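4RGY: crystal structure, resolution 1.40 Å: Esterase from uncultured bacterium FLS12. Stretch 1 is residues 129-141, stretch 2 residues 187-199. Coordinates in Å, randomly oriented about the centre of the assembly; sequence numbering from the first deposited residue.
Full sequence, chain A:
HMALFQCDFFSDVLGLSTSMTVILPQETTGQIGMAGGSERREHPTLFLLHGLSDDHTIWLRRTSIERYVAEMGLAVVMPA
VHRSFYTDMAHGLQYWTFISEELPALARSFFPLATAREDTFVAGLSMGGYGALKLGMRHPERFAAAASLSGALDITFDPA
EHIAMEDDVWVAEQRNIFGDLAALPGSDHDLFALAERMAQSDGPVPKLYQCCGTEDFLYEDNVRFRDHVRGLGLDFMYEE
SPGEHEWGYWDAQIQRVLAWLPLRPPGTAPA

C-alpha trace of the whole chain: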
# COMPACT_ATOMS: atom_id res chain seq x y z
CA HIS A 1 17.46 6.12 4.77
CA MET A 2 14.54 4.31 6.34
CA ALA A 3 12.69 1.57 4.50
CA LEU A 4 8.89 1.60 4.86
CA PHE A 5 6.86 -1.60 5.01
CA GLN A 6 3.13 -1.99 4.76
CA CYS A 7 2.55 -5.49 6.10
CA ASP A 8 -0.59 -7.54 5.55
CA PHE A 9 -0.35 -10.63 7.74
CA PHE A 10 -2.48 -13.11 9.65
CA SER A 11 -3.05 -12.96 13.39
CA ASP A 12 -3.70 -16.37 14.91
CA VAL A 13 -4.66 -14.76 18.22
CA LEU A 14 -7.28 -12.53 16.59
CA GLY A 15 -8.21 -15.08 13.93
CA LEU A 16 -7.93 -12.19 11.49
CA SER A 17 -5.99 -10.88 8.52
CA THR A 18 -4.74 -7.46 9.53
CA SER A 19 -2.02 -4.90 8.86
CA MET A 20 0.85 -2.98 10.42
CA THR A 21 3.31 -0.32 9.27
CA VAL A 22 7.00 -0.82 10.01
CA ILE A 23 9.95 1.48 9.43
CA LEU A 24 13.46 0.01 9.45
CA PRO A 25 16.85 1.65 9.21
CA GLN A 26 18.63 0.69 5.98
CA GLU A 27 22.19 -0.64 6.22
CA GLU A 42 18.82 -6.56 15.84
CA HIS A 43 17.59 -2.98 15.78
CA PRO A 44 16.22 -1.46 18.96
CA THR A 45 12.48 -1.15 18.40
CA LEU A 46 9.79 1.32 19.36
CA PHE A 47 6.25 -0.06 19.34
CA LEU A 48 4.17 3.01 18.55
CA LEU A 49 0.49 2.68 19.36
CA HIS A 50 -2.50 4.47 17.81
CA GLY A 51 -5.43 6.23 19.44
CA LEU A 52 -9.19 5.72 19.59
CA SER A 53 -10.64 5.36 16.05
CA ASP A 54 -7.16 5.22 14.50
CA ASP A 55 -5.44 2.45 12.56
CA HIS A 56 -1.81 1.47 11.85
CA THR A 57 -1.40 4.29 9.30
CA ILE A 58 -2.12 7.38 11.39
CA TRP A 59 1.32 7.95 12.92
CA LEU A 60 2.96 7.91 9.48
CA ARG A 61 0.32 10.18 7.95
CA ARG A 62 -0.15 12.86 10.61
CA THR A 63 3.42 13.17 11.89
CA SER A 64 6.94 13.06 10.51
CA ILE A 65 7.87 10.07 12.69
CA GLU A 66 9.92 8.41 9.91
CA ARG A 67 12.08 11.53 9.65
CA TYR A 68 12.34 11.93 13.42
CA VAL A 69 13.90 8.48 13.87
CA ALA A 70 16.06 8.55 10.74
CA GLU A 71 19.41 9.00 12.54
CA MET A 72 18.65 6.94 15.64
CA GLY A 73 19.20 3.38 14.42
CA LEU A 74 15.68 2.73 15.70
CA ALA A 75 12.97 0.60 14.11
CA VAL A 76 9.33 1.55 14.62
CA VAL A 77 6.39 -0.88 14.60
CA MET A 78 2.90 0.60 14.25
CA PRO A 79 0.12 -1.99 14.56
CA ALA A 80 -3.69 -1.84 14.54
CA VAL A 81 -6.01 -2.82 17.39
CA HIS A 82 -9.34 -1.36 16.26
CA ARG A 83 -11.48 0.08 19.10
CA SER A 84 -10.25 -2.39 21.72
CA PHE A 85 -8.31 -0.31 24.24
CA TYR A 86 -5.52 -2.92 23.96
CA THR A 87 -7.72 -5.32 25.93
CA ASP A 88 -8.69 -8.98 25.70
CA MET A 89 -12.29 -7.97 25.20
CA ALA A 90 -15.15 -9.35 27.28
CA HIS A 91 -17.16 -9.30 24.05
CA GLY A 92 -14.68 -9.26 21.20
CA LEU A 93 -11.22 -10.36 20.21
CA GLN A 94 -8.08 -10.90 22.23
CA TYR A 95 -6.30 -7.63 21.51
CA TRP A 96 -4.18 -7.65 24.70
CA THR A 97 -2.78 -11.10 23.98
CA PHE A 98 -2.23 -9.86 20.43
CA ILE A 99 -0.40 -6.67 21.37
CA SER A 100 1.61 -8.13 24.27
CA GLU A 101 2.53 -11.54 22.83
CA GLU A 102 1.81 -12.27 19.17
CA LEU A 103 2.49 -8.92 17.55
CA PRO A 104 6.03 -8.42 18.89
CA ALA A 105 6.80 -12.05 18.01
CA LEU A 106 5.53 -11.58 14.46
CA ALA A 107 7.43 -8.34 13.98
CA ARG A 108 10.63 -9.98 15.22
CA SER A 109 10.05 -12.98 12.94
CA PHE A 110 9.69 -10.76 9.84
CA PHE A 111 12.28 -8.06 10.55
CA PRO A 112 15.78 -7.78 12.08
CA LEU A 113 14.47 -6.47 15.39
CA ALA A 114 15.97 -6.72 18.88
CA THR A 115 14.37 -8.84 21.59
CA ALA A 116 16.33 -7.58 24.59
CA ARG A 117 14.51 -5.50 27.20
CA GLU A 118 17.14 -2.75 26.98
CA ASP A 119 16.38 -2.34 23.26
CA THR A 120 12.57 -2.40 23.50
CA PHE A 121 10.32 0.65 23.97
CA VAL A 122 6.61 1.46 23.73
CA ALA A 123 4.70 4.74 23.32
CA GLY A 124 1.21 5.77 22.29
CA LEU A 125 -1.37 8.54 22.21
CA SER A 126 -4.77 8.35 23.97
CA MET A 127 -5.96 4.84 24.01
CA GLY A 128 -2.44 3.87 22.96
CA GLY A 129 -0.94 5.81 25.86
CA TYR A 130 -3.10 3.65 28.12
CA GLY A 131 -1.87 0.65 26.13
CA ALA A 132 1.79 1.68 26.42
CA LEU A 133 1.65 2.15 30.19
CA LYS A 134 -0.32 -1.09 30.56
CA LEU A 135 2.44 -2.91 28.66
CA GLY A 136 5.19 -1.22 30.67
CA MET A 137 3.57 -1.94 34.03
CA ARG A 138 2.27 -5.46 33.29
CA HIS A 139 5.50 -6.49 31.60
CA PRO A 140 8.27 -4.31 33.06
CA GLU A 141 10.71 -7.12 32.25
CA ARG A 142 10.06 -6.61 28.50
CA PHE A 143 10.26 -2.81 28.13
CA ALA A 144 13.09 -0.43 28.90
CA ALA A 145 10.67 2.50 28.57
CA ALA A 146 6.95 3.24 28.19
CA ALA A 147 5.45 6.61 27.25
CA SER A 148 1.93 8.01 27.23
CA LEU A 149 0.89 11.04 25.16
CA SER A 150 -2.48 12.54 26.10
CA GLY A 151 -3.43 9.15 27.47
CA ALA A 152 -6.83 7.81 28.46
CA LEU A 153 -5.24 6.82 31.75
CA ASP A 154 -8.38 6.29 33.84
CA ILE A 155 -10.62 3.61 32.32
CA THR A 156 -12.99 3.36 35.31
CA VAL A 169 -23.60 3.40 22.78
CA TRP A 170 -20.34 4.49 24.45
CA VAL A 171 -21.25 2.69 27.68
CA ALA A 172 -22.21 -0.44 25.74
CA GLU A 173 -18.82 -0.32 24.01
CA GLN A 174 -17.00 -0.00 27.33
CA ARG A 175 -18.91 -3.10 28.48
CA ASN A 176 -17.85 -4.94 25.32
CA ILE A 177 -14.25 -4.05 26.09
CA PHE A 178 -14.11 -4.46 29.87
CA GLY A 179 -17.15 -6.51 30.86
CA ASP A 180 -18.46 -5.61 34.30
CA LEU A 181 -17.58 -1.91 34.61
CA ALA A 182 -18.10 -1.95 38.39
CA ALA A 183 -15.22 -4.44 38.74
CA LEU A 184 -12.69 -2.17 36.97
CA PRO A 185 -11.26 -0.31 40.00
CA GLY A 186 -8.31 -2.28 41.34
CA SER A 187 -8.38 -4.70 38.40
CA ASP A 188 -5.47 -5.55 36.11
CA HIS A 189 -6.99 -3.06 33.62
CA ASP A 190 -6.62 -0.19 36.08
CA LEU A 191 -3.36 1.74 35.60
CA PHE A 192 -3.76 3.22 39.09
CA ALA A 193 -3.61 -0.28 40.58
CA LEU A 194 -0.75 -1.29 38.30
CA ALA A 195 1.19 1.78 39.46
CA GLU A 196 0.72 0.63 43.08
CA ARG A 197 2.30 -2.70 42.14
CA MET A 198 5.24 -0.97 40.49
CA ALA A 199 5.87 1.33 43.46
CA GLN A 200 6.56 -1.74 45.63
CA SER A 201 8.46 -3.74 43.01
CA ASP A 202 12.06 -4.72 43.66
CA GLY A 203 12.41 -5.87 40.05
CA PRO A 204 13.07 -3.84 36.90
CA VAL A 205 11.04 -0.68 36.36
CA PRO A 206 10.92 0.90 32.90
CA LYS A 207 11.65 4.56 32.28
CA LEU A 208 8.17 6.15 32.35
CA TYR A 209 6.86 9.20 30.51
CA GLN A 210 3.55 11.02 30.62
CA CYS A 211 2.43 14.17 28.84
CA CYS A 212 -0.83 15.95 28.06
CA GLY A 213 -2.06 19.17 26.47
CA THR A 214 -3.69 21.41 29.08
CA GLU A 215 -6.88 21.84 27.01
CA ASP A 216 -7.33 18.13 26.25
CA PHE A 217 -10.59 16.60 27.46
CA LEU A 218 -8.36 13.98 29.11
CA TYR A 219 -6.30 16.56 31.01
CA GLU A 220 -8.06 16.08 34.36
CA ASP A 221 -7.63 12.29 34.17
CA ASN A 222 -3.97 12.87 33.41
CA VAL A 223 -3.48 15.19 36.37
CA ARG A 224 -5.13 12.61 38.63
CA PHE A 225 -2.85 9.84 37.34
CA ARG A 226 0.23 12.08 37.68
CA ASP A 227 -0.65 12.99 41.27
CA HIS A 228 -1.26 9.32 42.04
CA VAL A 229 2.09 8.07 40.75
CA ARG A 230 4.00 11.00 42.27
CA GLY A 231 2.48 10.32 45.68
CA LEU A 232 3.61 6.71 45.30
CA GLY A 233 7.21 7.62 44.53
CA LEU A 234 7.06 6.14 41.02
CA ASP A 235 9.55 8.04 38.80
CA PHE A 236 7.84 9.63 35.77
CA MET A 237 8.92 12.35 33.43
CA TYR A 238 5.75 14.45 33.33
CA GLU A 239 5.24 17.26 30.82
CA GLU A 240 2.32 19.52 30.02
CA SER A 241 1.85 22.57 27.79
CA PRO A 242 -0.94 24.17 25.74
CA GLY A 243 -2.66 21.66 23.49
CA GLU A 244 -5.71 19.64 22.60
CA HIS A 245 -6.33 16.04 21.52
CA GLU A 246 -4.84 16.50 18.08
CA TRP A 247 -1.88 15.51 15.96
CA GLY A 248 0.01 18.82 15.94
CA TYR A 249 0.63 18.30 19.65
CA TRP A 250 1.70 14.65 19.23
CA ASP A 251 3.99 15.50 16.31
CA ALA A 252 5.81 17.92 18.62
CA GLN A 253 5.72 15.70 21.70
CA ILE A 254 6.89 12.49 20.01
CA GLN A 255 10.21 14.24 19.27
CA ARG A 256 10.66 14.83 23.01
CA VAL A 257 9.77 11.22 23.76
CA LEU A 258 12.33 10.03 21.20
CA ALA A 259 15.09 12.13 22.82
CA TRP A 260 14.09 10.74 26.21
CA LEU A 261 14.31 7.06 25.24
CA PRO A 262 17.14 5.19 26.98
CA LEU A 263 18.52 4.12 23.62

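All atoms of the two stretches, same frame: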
# COMPACT_ATOMS: atom_id res chain seq x y z
N GLY A 129 -1.71 5.43 24.69
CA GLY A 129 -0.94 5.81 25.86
C GLY A 129 -1.32 4.92 27.03
O GLY A 129 -0.46 4.47 27.80
N TYR A 130 -2.62 4.65 27.17
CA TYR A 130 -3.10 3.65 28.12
C TYR A 130 -2.45 2.29 27.80
O TYR A 130 -1.92 1.60 28.68
CB TYR A 130 -4.63 3.55 28.04
CG TYR A 130 -5.17 2.33 28.76
CD1 TYR A 130 -5.40 2.36 30.13
CD2 TYR A 130 -5.44 1.15 28.07
CE1 TYR A 130 -5.87 1.25 30.80
CE2 TYR A 130 -5.91 0.03 28.74
CZ TYR A 130 -6.13 0.09 30.10
OH TYR A 130 -6.59 -1.02 30.76
N GLY A 131 -2.47 1.92 26.53
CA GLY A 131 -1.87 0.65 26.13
C GLY A 131 -0.38 0.56 26.42
O GLY A 131 0.10 -0.48 26.86
N ALA A 132 0.35 1.65 26.17
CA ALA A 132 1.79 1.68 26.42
C ALA A 132 2.11 1.51 27.91
O ALA A 132 2.99 0.73 28.28
CB ALA A 132 2.40 2.97 25.89
N LEU A 133 1.40 2.25 28.76
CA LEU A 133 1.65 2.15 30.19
C LEU A 133 1.18 0.81 30.75
O LEU A 133 1.80 0.27 31.67
CB LEU A 133 1.04 3.32 30.95
CG LEU A 133 1.62 4.70 30.64
CD1 LEU A 133 1.00 5.74 31.53
CD2 LEU A 133 3.14 4.69 30.79
N LYS A 134 0.11 0.26 30.20
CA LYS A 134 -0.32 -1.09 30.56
C LYS A 134 0.77 -2.12 30.24
O LYS A 134 1.11 -2.97 31.07
CB LYS A 134 -1.64 -1.44 29.88
CG LYS A 134 -2.20 -2.79 30.30
CD LYS A 134 -3.48 -3.11 29.52
CE LYS A 134 -3.97 -4.52 29.76
NZ LYS A 134 -5.11 -4.88 28.84
N LEU A 135 1.33 -2.04 29.04
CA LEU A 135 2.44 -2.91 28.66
C LEU A 135 3.64 -2.73 29.59
O LEU A 135 4.20 -3.72 30.08
CB LEU A 135 2.86 -2.65 27.21
CG LEU A 135 1.91 -3.29 26.19
CD1 LEU A 135 2.15 -2.66 24.82
CD2 LEU A 135 2.09 -4.80 26.10
N GLY A 136 4.02 -1.49 29.86
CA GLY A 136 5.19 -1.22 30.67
C GLY A 136 5.02 -1.70 32.11
O GLY A 136 5.98 -2.16 32.73
N MET A 137 3.80 -1.60 32.63
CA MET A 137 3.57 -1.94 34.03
C MET A 137 3.12 -3.39 34.26
O MET A 137 3.26 -3.92 35.37
CB MET A 137 2.60 -0.94 34.68
CG MET A 137 3.18 0.48 34.73
SD MET A 137 2.25 1.55 35.85
CE MET A 137 0.80 1.88 34.88
N ARG A 138 2.59 -4.04 33.22
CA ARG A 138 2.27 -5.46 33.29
C ARG A 138 3.49 -6.29 32.94
O ARG A 138 3.69 -7.38 33.48
CB ARG A 138 1.09 -5.82 32.37
CG ARG A 138 -0.25 -5.26 32.82
CD ARG A 138 -0.91 -6.14 33.89
NE ARG A 138 -1.34 -7.42 33.31
CZ ARG A 138 -2.49 -7.61 32.68
NH1 ARG A 138 -3.37 -6.61 32.58
NH2 ARG A 138 -2.78 -8.80 32.16
N HIS A 139 4.31 -5.78 32.03
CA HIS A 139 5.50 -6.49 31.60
C HIS A 139 6.76 -5.63 31.70
O HIS A 139 7.43 -5.40 30.69
CB HIS A 139 5.31 -7.02 30.18
CG HIS A 139 4.27 -8.08 30.07
ND1 HIS A 139 4.43 -9.34 30.60
CD2 HIS A 139 3.03 -8.06 29.51
CE1 HIS A 139 3.34 -10.06 30.36
NE2 HIS A 139 2.48 -9.30 29.70
N PRO A 140 7.10 -5.18 32.91
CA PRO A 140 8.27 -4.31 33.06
C PRO A 140 9.57 -5.02 32.68
O PRO A 140 10.57 -4.36 32.41
CB PRO A 140 8.26 -3.98 34.56
CG PRO A 140 7.55 -5.10 35.19
CD PRO A 140 6.49 -5.50 34.21
N GLU A 141 9.54 -6.35 32.64
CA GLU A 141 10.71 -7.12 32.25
C GLU A 141 10.94 -7.12 30.73
O GLU A 141 11.99 -7.55 30.27
CB GLU A 141 10.60 -8.56 32.77
CG GLU A 141 9.64 -9.47 31.99
CD GLU A 141 8.16 -9.27 32.34
OE1 GLU A 141 7.85 -8.52 33.29
OE2 GLU A 141 7.30 -9.90 31.67
N SER A 187 -8.60 -3.57 39.29
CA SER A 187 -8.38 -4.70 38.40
C SER A 187 -7.06 -4.56 37.64
O SER A 187 -6.38 -3.52 37.73
CB SER A 187 -9.52 -4.80 37.39
OG SER A 187 -9.42 -3.78 36.40
N ASP A 188 -6.69 -5.60 36.91
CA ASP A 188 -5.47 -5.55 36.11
C ASP A 188 -5.58 -4.62 34.90
O ASP A 188 -4.59 -4.43 34.18
CB ASP A 188 -4.98 -6.95 35.71
CG ASP A 188 -5.97 -7.72 34.87
OD1 ASP A 188 -6.98 -7.14 34.40
OD2 ASP A 188 -5.73 -8.93 34.68
N HIS A 189 -6.77 -4.05 34.68
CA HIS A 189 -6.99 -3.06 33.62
C HIS A 189 -6.67 -1.65 34.12
O HIS A 189 -6.51 -0.72 33.34
CB HIS A 189 -8.45 -3.04 33.15
CG HIS A 189 -9.00 -4.37 32.75
ND1 HIS A 189 -8.82 -4.91 31.50
CD2 HIS A 189 -9.78 -5.25 33.43
CE1 HIS A 189 -9.44 -6.07 31.43
NE2 HIS A 189 -10.04 -6.29 32.59
N ASP A 190 -6.67 -1.49 35.44
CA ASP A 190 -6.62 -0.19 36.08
C ASP A 190 -5.18 0.26 36.29
O ASP A 190 -4.46 -0.30 37.13
CB ASP A 190 -7.35 -0.31 37.42
CG ASP A 190 -7.36 0.96 38.24
OD1 ASP A 190 -6.85 2.01 37.80
OD2 ASP A 190 -7.95 0.90 39.35
N LEU A 191 -4.74 1.24 35.50
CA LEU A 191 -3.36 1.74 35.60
C LEU A 191 -3.02 2.25 37.00
O LEU A 191 -1.85 2.20 37.40
CB LEU A 191 -3.08 2.84 34.59
CG LEU A 191 -3.24 2.51 33.11
CD1 LEU A 191 -2.80 3.72 32.31
CD2 LEU A 191 -2.40 1.29 32.75
N PHE A 192 -4.01 2.74 37.73
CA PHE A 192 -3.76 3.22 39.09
C PHE A 192 -3.32 2.07 39.98
O PHE A 192 -2.38 2.20 40.77
CB PHE A 192 -4.99 3.93 39.66
CG PHE A 192 -5.27 5.27 39.04
CD1 PHE A 192 -5.68 5.37 37.71
CD2 PHE A 192 -5.10 6.44 39.77
CE1 PHE A 192 -5.93 6.61 37.13
CE2 PHE A 192 -5.36 7.67 39.21
CZ PHE A 192 -5.77 7.77 37.89
N ALA A 193 -3.98 0.92 39.84
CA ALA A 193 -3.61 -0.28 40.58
C ALA A 193 -2.26 -0.82 40.13
O ALA A 193 -1.43 -1.23 40.95
CB ALA A 193 -4.69 -1.36 40.42
N LEU A 194 -2.02 -0.83 38.81
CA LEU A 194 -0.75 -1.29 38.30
C LEU A 194 0.41 -0.44 38.82
O LEU A 194 1.48 -0.96 39.14
CB LEU A 194 -0.76 -1.32 36.76
CG LEU A 194 -1.79 -2.27 36.12
CD1 LEU A 194 -1.68 -2.20 34.61
CD2 LEU A 194 -1.64 -3.71 36.59
N ALA A 195 0.18 0.87 38.92
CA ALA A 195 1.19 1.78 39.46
C ALA A 195 1.50 1.44 40.92
O ALA A 195 2.65 1.48 41.34
CB ALA A 195 0.73 3.23 39.32
N GLU A 196 0.48 1.07 41.70
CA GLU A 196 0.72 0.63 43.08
C GLU A 196 1.61 -0.61 43.14
O GLU A 196 2.47 -0.74 44.02
CB GLU A 196 -0.59 0.40 43.83
CG GLU A 196 -1.41 1.67 44.04
CD GLU A 196 -2.45 1.53 45.13
OE1 GLU A 196 -2.09 1.11 46.25
OE2 GLU A 196 -3.63 1.84 44.85
N ARG A 197 1.42 -1.54 42.20
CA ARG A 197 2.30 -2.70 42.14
C ARG A 197 3.73 -2.27 41.87
O ARG A 197 4.67 -2.72 42.54
CB ARG A 197 1.89 -3.66 41.01
CG ARG A 197 0.45 -4.10 41.03
CD ARG A 197 0.24 -5.03 39.84
NE ARG A 197 -1.13 -5.50 39.73
CZ ARG A 197 -1.55 -6.43 38.88
NH1 ARG A 197 -0.69 -6.99 38.04
NH2 ARG A 197 -2.82 -6.79 38.87
N MET A 198 3.91 -1.39 40.89
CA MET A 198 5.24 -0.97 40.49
C MET A 198 5.98 -0.24 41.60
O MET A 198 7.20 -0.38 41.74
CB MET A 198 5.16 -0.08 39.25
CG MET A 198 6.52 0.22 38.65
SD MET A 198 6.58 -0.30 36.94
CE MET A 198 5.89 -1.94 37.17
N ALA A 199 5.25 0.53 42.40
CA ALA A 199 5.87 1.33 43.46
C ALA A 199 6.51 0.44 44.53
O ALA A 199 7.41 0.89 45.25
CB ALA A 199 4.84 2.23 44.07
O HOH W 1 -7.30 -3.40 29.58
O HOH W 2 2.22 -6.22 37.08
O HOH W 3 -6.10 -6.44 31.83

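Helix 129-138 and helix 191-199 run in roughly the same direction, their axes inclined by 32° and 9.7 Å apart at closest approach, and together the stretches bury 653 Å². A type I turn, Ser 187 to Asp 190, precedes the second helix, which Asp 190 caps: Asp 190 OD1 accepts from Phe 192 N (2.9 Å).

Along stretch 1, Tyr 130 is the first to make contact. Tyr 130 OH donates to His 189 O (2.6 Å), a backbone carbonyl within the turn that precedes the helix, while Tyr 130 CD1 lies 3.7 Å from Leu 191 CD1. A water accepts from Lys 134 NZ, donates to Tyr 130 OH and also bonds His 189 ND1, extending this polar patch. Leu 191 sits among Tyr 130, Leu 133, Lys 134 and Met 137, and Met 137 among Leu 191, Leu 194, Ala 195 and Met 198; these reciprocal knobs interlock the helices through van der Waals contact and exclusion of water. Lys 134 CB is 4.0 Å from Leu 191 CD2, and Met 137 CB 4.0 Å from Leu 194 CB.

The CA-to-CB bond of Arg 138 points sideways, but its guanidinium reaches Asp 188: Arg 138 NH1 bonds Asp 188 O weakly (3.0 Å), and Arg 138 NH2 forms a long salt bridge with Asp 188 OD2 (3.9 Å), which lies well out of the guanidinium plane, so the attraction is purely electrostatic. Beyond the helix, Pro 140 CB packs 4.1 Å from Met 198 CE.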